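Local coordinates for p800 reaction center core protein (Heliobacterium modesticaldum, PDB 5V8K) that forms the membrane-embedded core of a homodimeric photosynthetic reaction center, holding bacteriochlorophyll g pigments and helping to bind a [4Fe-4S] cluster, at residues Thr129-Gly132 against Leu133-Phe137; Leu141-Gly145 against Lys146-Thr150; Ala166-His169 against Val170-Ala174. All coordinates share one frame; numbering follows the deposited sequence.

Overall arrangement
Three local contacts follow one another along the chain and show how one stretch of membrane protein both holds pigments and shapes its own turns. Contact 1, near the end of helix 113-137, and contact 3, on helix 162-186, have centres about 9 Å apart: the two helices pack side by side, with W131 CD1 3.7 Å from H169 CD2. H134 of contact 1 ligates one bacteriochlorophyll magnesium, and contact 3 ligates two others through N168 and H169. Contact 2 is the hairpin between the helices, its centre about 14 Å from contact 1 and about 20 Å from contact 3. T150 joins all three, its N probably hydrogen-bonded to M135 O and its OG1 3.5 Å from A166 CB.

Contact 1 (Thr129-Gly132 against Leu133-Phe137); sequences TLWG and LHMAF. With GBF (Bacteriochlorophyll g), chain O.
L133, H134, M135 and A136 each give a backbone N-H to the carbonyl oxygen four residues earlier, on T129, L130, W131 and G132 in turn, so the two segments are one regular stretch of alpha helix. On this frame W131 and H134 lie side by side. W131 has CG anti to its backbone N (chi1 -178°), and H134 shares that setting, which sends both side chains the same way. Their ring planes are only 10° apart, yet the rings are slid apart and barely overlap. The centroids of the W131 six-membered ring and the H134 ring are 4.7 Å apart. The closest approach is W131 CZ3 to H134 CD2, at 3.5 Å. Both residues meet the same pigment. H134 ND1 coordinates the magnesium at 2.6 Å, while W131 turns an edge to the macrocycle, CE3 lying 3.6 Å from C2B. M135 crosses W131 at about a right angle, with CG over the five-membered ring in a CH-pi contact, 3.9 Å from its centroid. SD, next along the chain, stands obliquely beside that ring, 4.1 Å from the centroid, as a Met-aromatic contact. W131 NE1 makes a weak hydrogen bond to a second bacteriochlorophyll. Axial ligation of a chlorophyll magnesium by a histidine of a transmembrane helix is characteristic of type I reaction centres, and here W131 flanks the ligating ring.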
loop_
_atom_site.group_PDB
_atom_site.type_symbol
_atom_site.label_atom_id
_atom_site.label_comp_id
_atom_site.label_asym_id
_atom_site.label_seq_id
_atom_site.Cartn_x
_atom_site.Cartn_y
_atom_site.Cartn_z
ATOM N N THR A 129 -5.986 -18.739 -45.230
ATOM C CA THR A 129 -6.612 -19.627 -46.213
ATOM C C THR A 129 -6.593 -21.071 -45.735
ATOM O O THR A 129 -7.617 -21.759 -45.766
ATOM C CB THR A 129 -5.898 -19.495 -47.564
ATOM O OG1 THR A 129 -5.954 -18.129 -47.996
ATOM C CG2 THR A 129 -6.537 -20.391 -48.628
ATOM N N LEU A 130 -5.437 -21.541 -45.270
ATOM C CA LEU A 130 -5.334 -22.925 -44.829
ATOM C C LEU A 130 -6.245 -23.197 -43.638
ATOM O O LEU A 130 -6.814 -24.291 -43.516
ATOM C CB LEU A 130 -3.881 -23.267 -44.488
ATOM C CG LEU A 130 -2.847 -23.297 -45.614
ATOM C CD1 LEU A 130 -1.530 -23.800 -45.056
ATOM C CD2 LEU A 130 -3.341 -24.184 -46.781
ATOM N N TRP A 131 -6.414 -22.220 -42.749
ATOM C CA TRP A 131 -7.278 -22.483 -41.601
ATOM C C TRP A 131 -8.743 -22.530 -42.016
ATOM O O TRP A 131 -9.501 -23.369 -41.520
ATOM C CB TRP A 131 -7.081 -21.455 -40.502
ATOM C CG TRP A 131 -7.963 -21.803 -39.317
ATOM C CD1 TRP A 131 -9.036 -21.109 -38.844
ATOM C CD2 TRP A 131 -7.861 -22.987 -38.509
ATOM N NE1 TRP A 131 -9.591 -21.783 -37.773
ATOM C CE2 TRP A 131 -8.882 -22.933 -37.554
ATOM C CE3 TRP A 131 -6.994 -24.085 -38.504
ATOM C CZ2 TRP A 131 -9.063 -23.942 -36.597
ATOM C CZ3 TRP A 131 -7.165 -25.068 -37.547
ATOM C CH2 TRP A 131 -8.191 -25.000 -36.625
ATOM N N GLY A 132 -9.164 -21.611 -42.895
ATOM C CA GLY A 132 -10.476 -21.734 -43.506
ATOM C C GLY A 132 -10.703 -23.099 -44.148
ATOM O O GLY A 132 -11.793 -23.669 -44.046
ATOM N N LEU A 133 -9.677 -23.634 -44.831
ATOM C CA LEU A 133 -9.796 -24.933 -45.497
ATOM C C LEU A 133 -9.825 -26.071 -44.485
ATOM O O LEU A 133 -10.510 -27.083 -44.692
ATOM C CB LEU A 133 -8.632 -25.144 -46.478
ATOM C CG LEU A 133 -8.515 -24.218 -47.685
ATOM C CD1 LEU A 133 -7.256 -24.543 -48.468
ATOM C CD2 LEU A 133 -9.721 -24.319 -48.581
ATOM N N HIS A 134 -9.076 -25.931 -43.389
ATOM C CA HIS A 134 -9.145 -26.947 -42.344
ATOM C C HIS A 134 -10.538 -26.996 -41.729
ATOM O O HIS A 134 -11.120 -28.078 -41.546
ATOM C CB HIS A 134 -8.124 -26.692 -41.236
ATOM C CG HIS A 134 -8.372 -27.560 -40.051
ATOM N ND1 HIS A 134 -7.791 -28.796 -39.913
ATOM C CD2 HIS A 134 -9.226 -27.426 -39.010
ATOM C CE1 HIS A 134 -8.221 -29.362 -38.801
ATOM N NE2 HIS A 134 -9.107 -28.562 -38.245
ATOM N N MET A 135 -11.056 -25.832 -41.348
ATOM C CA MET A 135 -12.424 -25.741 -40.854
ATOM C C MET A 135 -13.384 -26.391 -41.838
ATOM O O MET A 135 -14.233 -27.209 -41.460
ATOM C CB MET A 135 -12.811 -24.274 -40.651
ATOM C CG MET A 135 -12.101 -23.522 -39.501
ATOM S SD MET A 135 -12.580 -21.755 -39.422
ATOM C CE MET A 135 -14.312 -21.970 -39.012
ATOM N N ALA A 136 -13.223 -26.055 -43.122
ATOM C CA ALA A 136 -14.188 -26.419 -44.154
ATOM C C ALA A 136 -14.292 -27.922 -44.301
ATOM O O ALA A 136 -15.393 -28.479 -44.323
ATOM C CB ALA A 136 -13.784 -25.795 -45.497
ATOM N N PHE A 137 -13.153 -28.596 -44.409
ATOM C CA PHE A 137 -13.122 -30.004 -44.784
ATOM C C PHE A 137 -12.907 -30.949 -43.607
ATOM O O PHE A 137 -13.385 -32.086 -43.655
ATOM C CB PHE A 137 -12.018 -30.236 -45.829
ATOM C CG PHE A 137 -12.267 -29.540 -47.150
ATOM C CD1 PHE A 137 -12.993 -30.156 -48.164
ATOM C CD2 PHE A 137 -11.751 -28.279 -47.383
ATOM C CE1 PHE A 137 -13.206 -29.510 -49.374
ATOM C CE2 PHE A 137 -11.965 -27.636 -48.587
ATOM C CZ PHE A 137 -12.691 -28.246 -49.577
HETATM MG MG GBF O . -5.339 -29.463 -40.191
HETATM C CHA GBF O . -5.874 -32.329 -38.230
HETATM C CHB GBF O . -4.363 -27.874 -37.491
HETATM C CHC GBF O . -4.492 -26.873 -42.331
HETATM C CHD GBF O . -5.598 -31.646 -43.034
HETATM N NA GBF O . -5.247 -29.954 -38.274
HETATM C C1A GBF O . -5.641 -31.016 -37.540
HETATM C C2A GBF O . -5.063 -31.078 -36.152
HETATM C C3A GBF O . -5.066 -29.554 -35.914
HETATM C C4A GBF O . -4.858 -29.101 -37.323
HETATM C CMA GBF O . -6.382 -29.003 -35.396
HETATM C CAA GBF O . -3.703 -31.765 -36.134
HETATM C CBA GBF O . -2.656 -31.263 -35.147
HETATM C CGA GBF O . -1.267 -31.647 -35.596
HETATM O O1A GBF O . -1.058 -32.595 -36.326
HETATM O O2A GBF O . -0.180 -30.743 -35.334
HETATM N NB GBF O . -4.403 -27.666 -39.928
HETATM C C1B GBF O . -4.226 -27.098 -38.738
HETATM C C2B GBF O . -3.830 -25.780 -38.909
HETATM C C3B GBF O . -3.887 -25.517 -40.263
HETATM C C4B GBF O . -4.306 -26.712 -40.865
HETATM C CMB GBF O . -3.412 -24.837 -37.823
HETATM C CAB GBF O . -3.564 -24.252 -40.967
HETATM C CBB GBF O . -3.329 -23.041 -40.494
HETATM N NC GBF O . -5.128 -29.315 -42.216
HETATM C C1C GBF O . -4.805 -28.220 -42.909
HETATM C C2C GBF O . -4.690 -28.163 -44.390
HETATM C C3C GBF O . -5.003 -29.610 -44.432
HETATM C C4C GBF O . -5.257 -30.224 -43.213
HETATM C CMC GBF O . -5.776 -27.268 -44.974
HETATM C CAC GBF O . -5.092 -30.406 -45.692
HETATM C CBC GBF O . -4.832 -29.803 -47.052
HETATM N ND GBF O . -5.634 -31.415 -40.643
HETATM C C1D GBF O . -5.761 -32.221 -41.689
HETATM C C2D GBF O . -6.071 -33.813 -41.491
HETATM C C3D GBF O . -6.077 -33.621 -40.122
HETATM C C4D GBF O . -5.839 -32.316 -39.617
HETATM C CMD GBF O . -6.274 -35.038 -42.333
HETATM C CAD GBF O . -6.400 -34.485 -38.977
HETATM O OBD GBF O . -6.525 -35.734 -38.805
HETATM C CBD GBF O . -6.201 -33.699 -37.747
HETATM C CGD GBF O . -7.454 -33.650 -36.933
HETATM O O1D GBF O . -7.460 -34.113 -35.805
HETATM O O2D GBF O . -8.658 -33.045 -37.492
HETATM C CED GBF O . -9.537 -32.211 -36.731
HETATM C C1 GBF O . 1.057 -31.235 -34.857
HETATM C C2 GBF O . 2.159 -30.701 -35.737
HETATM C C3 GBF O . 2.867 -29.613 -35.436
HETATM C C4 GBF O . 2.582 -28.844 -34.193
HETATM C C5 GBF O . 3.942 -29.142 -36.383
HETATM C C6 GBF O . 5.254 -29.898 -36.255
HETATM C C7 GBF O . 6.258 -29.168 -37.122
HETATM C C8 GBF O . 7.579 -29.389 -37.041
HETATM C C9 GBF O . 8.108 -30.392 -36.044
HETATM C C10 GBF O . 8.519 -28.615 -37.933
#

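Contact 2 (Leu141-Gly145 against Lys146-Thr150); sequences LGPSG and KLEPT
L141 and L147 face each other as an antiparallel, non-hydrogen-bonded pair at the base of a small beta hairpin, and their side chains diverge. Beyond them the chain reverses through a type I turn from G142 to G145, in which G145 N is bonded to G142 O at 3.1 Å. G142 N in turn donates to K146 O at 2.7 Å, closing the hairpin, and G145, the last residue of the turn, has a positive phi of 73°. This is the classic type I turn with a G1 bulge. The contact is closest at that G142-K146 bond and where E148 folds over the turn, although the turn residues P143, S144 and G145 are themselves solvent-exposed. E148 extends its chain beyond CG and lays its carboxylate beside G142, whose lack of a side chain leaves room: E148 CD is 3.7 Å from G142 CA. OE1 of the same group lies 3.6 Å from P143 CD. S144 N donates to E148 OE2, at 3.2 Å, which would tie the carboxylate to the turn backbone, although this oxygen sits implausibly near the S144 hydroxyl in the model and its exact place is doubtful. K146 and L147 form the loose side. The bent K146 chain grazes S144 and G145 with CB and CG before its amine leads away into solvent. L147 points away from the turn and touches a bacteriochlorophyll. With chi1 at -176° the L141 branch swings out beside its carbonyl carbon, and CD1 returns to 4.0 Å from K146 O. The hairpin joins helix 113-137 to the run into helix 162-186: E148 is backbone-bonded to I140 on the partner strand, L141 to Q67 at the end of helix 58-67, and T150 rests against P162 and A166 of helix 162-186.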
loop_
_atom_site.group_PDB
_atom_site.type_symbol
_atom_site.label_atom_id
_atom_site.label_comp_id
_atom_site.label_asym_id
_atom_site.label_seq_id
_atom_site.Cartn_x
_atom_site.Cartn_y
_atom_site.Cartn_z
ATOM N N LEU A 141 -15.264 -28.282 -33.417
ATOM C CA LEU A 141 -16.408 -28.707 -32.628
ATOM C C LEU A 141 -17.681 -28.094 -33.205
ATOM O O LEU A 141 -17.730 -26.900 -33.519
ATOM C CB LEU A 141 -16.215 -28.311 -31.165
ATOM C CG LEU A 141 -17.314 -28.782 -30.213
ATOM C CD1 LEU A 141 -17.248 -30.264 -30.048
ATOM C CD2 LEU A 141 -17.184 -28.063 -28.857
ATOM N N GLY A 142 -18.691 -28.934 -33.404
ATOM C CA GLY A 142 -19.964 -28.503 -33.929
ATOM C C GLY A 142 -21.041 -28.450 -32.855
ATOM O O GLY A 142 -20.818 -28.799 -31.686
ATOM N N PRO A 143 -22.242 -28.011 -33.236
ATOM C CA PRO A 143 -23.300 -27.817 -32.229
ATOM C C PRO A 143 -23.727 -29.097 -31.565
ATOM O O PRO A 143 -24.349 -29.053 -30.499
ATOM C CB PRO A 143 -24.456 -27.210 -33.029
ATOM C CG PRO A 143 -23.883 -26.818 -34.336
ATOM C CD PRO A 143 -22.704 -27.692 -34.595
ATOM N N SER A 144 -23.421 -30.236 -32.168
ATOM C CA SER A 144 -23.815 -31.536 -31.659
ATOM C C SER A 144 -22.783 -32.143 -30.724
ATOM O O SER A 144 -22.905 -33.313 -30.367
ATOM C CB SER A 144 -24.045 -32.479 -32.828
ATOM O OG SER A 144 -22.834 -32.629 -33.552
ATOM N N GLY A 145 -21.764 -31.387 -30.332
ATOM C CA GLY A 145 -20.698 -31.931 -29.524
ATOM C C GLY A 145 -19.748 -32.846 -30.256
ATOM O O GLY A 145 -18.872 -33.440 -29.621
ATOM N N LYS A 146 -19.892 -32.984 -31.564
ATOM C CA LYS A 146 -18.946 -33.724 -32.375
ATOM C C LYS A 146 -18.161 -32.757 -33.255
ATOM O O LYS A 146 -18.627 -31.662 -33.582
ATOM C CB LYS A 146 -19.661 -34.755 -33.246
ATOM C CG LYS A 146 -20.559 -35.711 -32.464
ATOM C CD LYS A 146 -20.007 -37.130 -32.454
ATOM C CE LYS A 146 -18.782 -37.244 -31.547
ATOM N NZ LYS A 146 -18.034 -38.512 -31.812
ATOM N N LEU A 147 -16.938 -33.158 -33.585
ATOM C CA LEU A 147 -16.203 -32.542 -34.675
ATOM C C LEU A 147 -17.080 -32.538 -35.923
ATOM O O LEU A 147 -17.678 -33.552 -36.265
ATOM C CB LEU A 147 -14.903 -33.319 -34.910
ATOM C CG LEU A 147 -14.037 -32.931 -36.111
ATOM C CD1 LEU A 147 -13.403 -31.629 -35.856
ATOM C CD2 LEU A 147 -12.968 -33.987 -36.407
ATOM N N GLU A 148 -17.202 -31.375 -36.572
ATOM C CA GLU A 148 -18.029 -31.285 -37.775
ATOM C C GLU A 148 -17.386 -30.362 -38.809
ATOM O O GLU A 148 -17.224 -29.158 -38.545
ATOM C CB GLU A 148 -19.433 -30.763 -37.457
ATOM C CG GLU A 148 -20.254 -31.609 -36.493
ATOM C CD GLU A 148 -21.598 -30.951 -36.149
ATOM O OE1 GLU A 148 -22.192 -30.307 -37.044
ATOM O OE2 GLU A 148 -22.052 -31.062 -34.987
ATOM N N PRO A 149 -17.018 -30.871 -39.991
ATOM C CA PRO A 149 -16.585 -29.976 -41.074
ATOM C C PRO A 149 -17.603 -28.865 -41.281
ATOM O O PRO A 149 -18.812 -29.093 -41.247
ATOM C CB PRO A 149 -16.479 -30.905 -42.290
ATOM C CG PRO A 149 -16.268 -32.277 -41.684
ATOM C CD PRO A 149 -17.054 -32.279 -40.412
ATOM N N THR A 150 -17.111 -27.644 -41.464
ATOM C CA THR A 150 -18.008 -26.499 -41.506
ATOM C C THR A 150 -18.634 -26.282 -42.886
ATOM O O THR A 150 -19.709 -25.673 -42.979
ATOM C CB THR A 150 -17.269 -25.233 -41.053
ATOM O OG1 THR A 150 -16.258 -24.864 -42.001
ATOM C CG2 THR A 150 -16.607 -25.451 -39.677
#

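Contact 3 (Ala166-His169 against Val170-Ala174); sequences AGNH and VAFGA. With GBF (Bacteriochlorophyll g), chain P.
N168 and F172, one turn apart on transmembrane helix 162-186, point the same way and make a pigment-binding face of the alpha helix. The amide of N168 is the magnesium ligand, with OD1 as modelled 2.4 Å from the metal. An asparagine thus does here what a histidine does in many chlorophyll sites. F172 lies beside this amide with its ring plane turned 75° from it; the macrocycle's methyl CMC stands over one ring face, and CE2 comes to 3.4 Å from C4C. A171 adds a methyl contact, its CB 3.3 Å from CAB. The next shell is backbone. F172 N donates to N168 O at 3.1 Å, and the oxygen that accepts it also lies at the edge of the F172 ring, near its plane, 3.3 Å from CD2. A171 N to G167 O, at 2.8 Å, holds the adjoining turn. H169 faces another way: its NE2 ligates a different bacteriochlorophyll, and ND1 is held by M165 O. Farther from the pigment, V170 N donates to A166 O, and V170 CG2 rests 3.4 Å from that same A166 oxygen.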
loop_
_atom_site.group_PDB
_atom_site.type_symbol
_atom_site.label_atom_id
_atom_site.label_comp_id
_atom_site.label_asym_id
_atom_site.label_seq_id
_atom_site.Cartn_x
_atom_site.Cartn_y
_atom_site.Cartn_z
ATOM N N ALA A 166 -15.789 -19.952 -42.027
ATOM C CA ALA A 166 -14.731 -20.450 -42.893
ATOM C C ALA A 166 -14.518 -19.524 -44.083
ATOM O O ALA A 166 -13.378 -19.199 -44.425
ATOM C CB ALA A 166 -15.060 -21.869 -43.367
ATOM N N GLY A 167 -15.600 -19.107 -44.741
ATOM C CA GLY A 167 -15.460 -18.160 -45.835
ATOM C C GLY A 167 -14.760 -16.880 -45.411
ATOM O O GLY A 167 -13.971 -16.310 -46.173
ATOM N N ASN A 168 -15.035 -16.414 -44.184
ATOM C CA ASN A 168 -14.381 -15.209 -43.675
ATOM C C ASN A 168 -12.867 -15.370 -43.672
ATOM O O ASN A 168 -12.136 -14.439 -44.023
ATOM C CB ASN A 168 -14.883 -14.887 -42.274
ATOM C CG ASN A 168 -14.066 -13.812 -41.599
ATOM O OD1 ASN A 168 -14.180 -12.634 -41.929
ATOM N ND2 ASN A 168 -13.219 -14.208 -40.654
ATOM N N HIS A 169 -12.375 -16.558 -43.311
ATOM C CA HIS A 169 -10.930 -16.771 -43.281
ATOM C C HIS A 169 -10.346 -16.796 -44.683
ATOM O O HIS A 169 -9.343 -16.124 -44.960
ATOM C CB HIS A 169 -10.607 -18.056 -42.542
ATOM C CG HIS A 169 -10.854 -17.958 -41.077
ATOM N ND1 HIS A 169 -12.121 -17.987 -40.537
ATOM C CD2 HIS A 169 -10.008 -17.762 -40.043
ATOM C CE1 HIS A 169 -12.039 -17.862 -39.228
ATOM N NE2 HIS A 169 -10.770 -17.715 -38.906
ATOM N N VAL A 170 -10.973 -17.548 -45.580
ATOM C CA VAL A 170 -10.518 -17.616 -46.963
ATOM C C VAL A 170 -10.528 -16.230 -47.587
ATOM O O VAL A 170 -9.630 -15.874 -48.364
ATOM C CB VAL A 170 -11.397 -18.605 -47.752
ATOM C CG1 VAL A 170 -10.938 -18.714 -49.202
ATOM C CG2 VAL A 170 -11.376 -19.969 -47.096
ATOM N N ALA A 171 -11.533 -15.413 -47.247
ATOM C CA ALA A 171 -11.597 -14.074 -47.821
ATOM C C ALA A 171 -10.431 -13.242 -47.324
ATOM O O ALA A 171 -9.786 -12.538 -48.103
ATOM C CB ALA A 171 -12.935 -13.413 -47.494
ATOM N N PHE A 172 -10.107 -13.354 -46.040
ATOM C CA PHE A 172 -8.932 -12.665 -45.529
ATOM C C PHE A 172 -7.675 -13.151 -46.226
ATOM O O PHE A 172 -6.758 -12.366 -46.467
ATOM C CB PHE A 172 -8.815 -12.844 -44.004
ATOM C CG PHE A 172 -9.403 -11.703 -43.214
ATOM C CD1 PHE A 172 -8.681 -10.527 -43.010
ATOM C CD2 PHE A 172 -10.680 -11.805 -42.677
ATOM C CE1 PHE A 172 -9.218 -9.482 -42.303
ATOM C CE2 PHE A 172 -11.223 -10.772 -41.962
ATOM C CZ PHE A 172 -10.491 -9.593 -41.771
ATOM N N GLY A 173 -7.620 -14.427 -46.586
ATOM C CA GLY A 173 -6.497 -14.907 -47.369
ATOM C C GLY A 173 -6.390 -14.183 -48.693
ATOM O O GLY A 173 -5.331 -13.669 -49.053
ATOM N N ALA A 174 -7.499 -14.120 -49.427
ATOM C CA ALA A 174 -7.521 -13.408 -50.702
ATOM C C ALA A 174 -7.138 -11.938 -50.535
ATOM O O ALA A 174 -6.339 -11.404 -51.314
ATOM C CB ALA A 174 -8.912 -13.526 -51.334
HETATM MG MG GBF P . -15.934 -11.105 -42.389
HETATM C CHA GBF P . -17.324 -10.650 -39.213
HETATM C CHB GBF P . -18.123 -13.459 -43.012
HETATM C CHC GBF P . -14.859 -10.782 -45.679
HETATM C CHD GBF P . -13.748 -8.387 -41.579
HETATM N NA GBF P . -17.393 -11.899 -41.342
HETATM C C1A GBF P . -17.865 -11.742 -40.096
HETATM C C2A GBF P . -19.314 -12.086 -40.011
HETATM C C3A GBF P . -19.245 -13.349 -40.874
HETATM C C4A GBF P . -18.171 -12.886 -41.799
HETATM C CMA GBF P . -18.826 -14.674 -40.228
HETATM C CAA GBF P . -20.132 -10.990 -40.685
HETATM C CBA GBF P . -21.600 -10.985 -40.303
HETATM C CGA GBF P . -22.216 -9.789 -40.998
HETATM O O1A GBF P . -21.612 -9.239 -41.908
HETATM O O2A GBF P . -23.592 -9.396 -40.718
HETATM N NB GBF P . -16.467 -12.006 -44.123
HETATM C C1B GBF P . -17.340 -13.012 -44.204
HETATM C C2B GBF P . -17.383 -13.440 -45.531
HETATM C C3B GBF P . -16.462 -12.661 -46.242
HETATM C C4B GBF P . -15.900 -11.787 -45.317
HETATM C CMB GBF P . -18.260 -14.565 -46.040
HETATM C CAB GBF P . -16.117 -12.699 -47.690
HETATM C CBB GBF P . -16.729 -13.366 -48.640
HETATM N NC GBF P . -14.617 -9.868 -43.363
HETATM C C1C GBF P . -14.292 -9.879 -44.662
HETATM C C2C GBF P . -13.279 -9.017 -45.317
HETATM C C3C GBF P . -13.072 -8.371 -44.011
HETATM C C4C GBF P . -13.808 -8.880 -42.949
HETATM C CMC GBF P . -12.100 -9.862 -45.777
HETATM C CAC GBF P . -12.104 -7.258 -43.797
HETATM C CBC GBF P . -11.272 -6.670 -44.913
HETATM N ND GBF P . -15.543 -9.827 -40.890
HETATM C C1D GBF P . -14.722 -8.851 -40.583
HETATM C C2D GBF P . -14.796 -8.087 -39.163
HETATM C C3D GBF P . -15.843 -8.926 -38.788
HETATM C C4D GBF P . -16.276 -9.905 -39.726
HETATM C CMD GBF P . -14.037 -6.977 -38.532
HETATM C CAD GBF P . -16.801 -8.971 -37.661
HETATM O OBD GBF P . -16.772 -8.546 -36.464
HETATM C CBD GBF P . -17.778 -10.063 -37.926
HETATM C CGD GBF P . -17.762 -11.143 -36.882
HETATM O O1D GBF P . -16.883 -11.975 -36.824
HETATM O O2D GBF P . -18.805 -11.290 -35.911
HETATM C CED GBF P . -18.566 -12.192 -34.832
#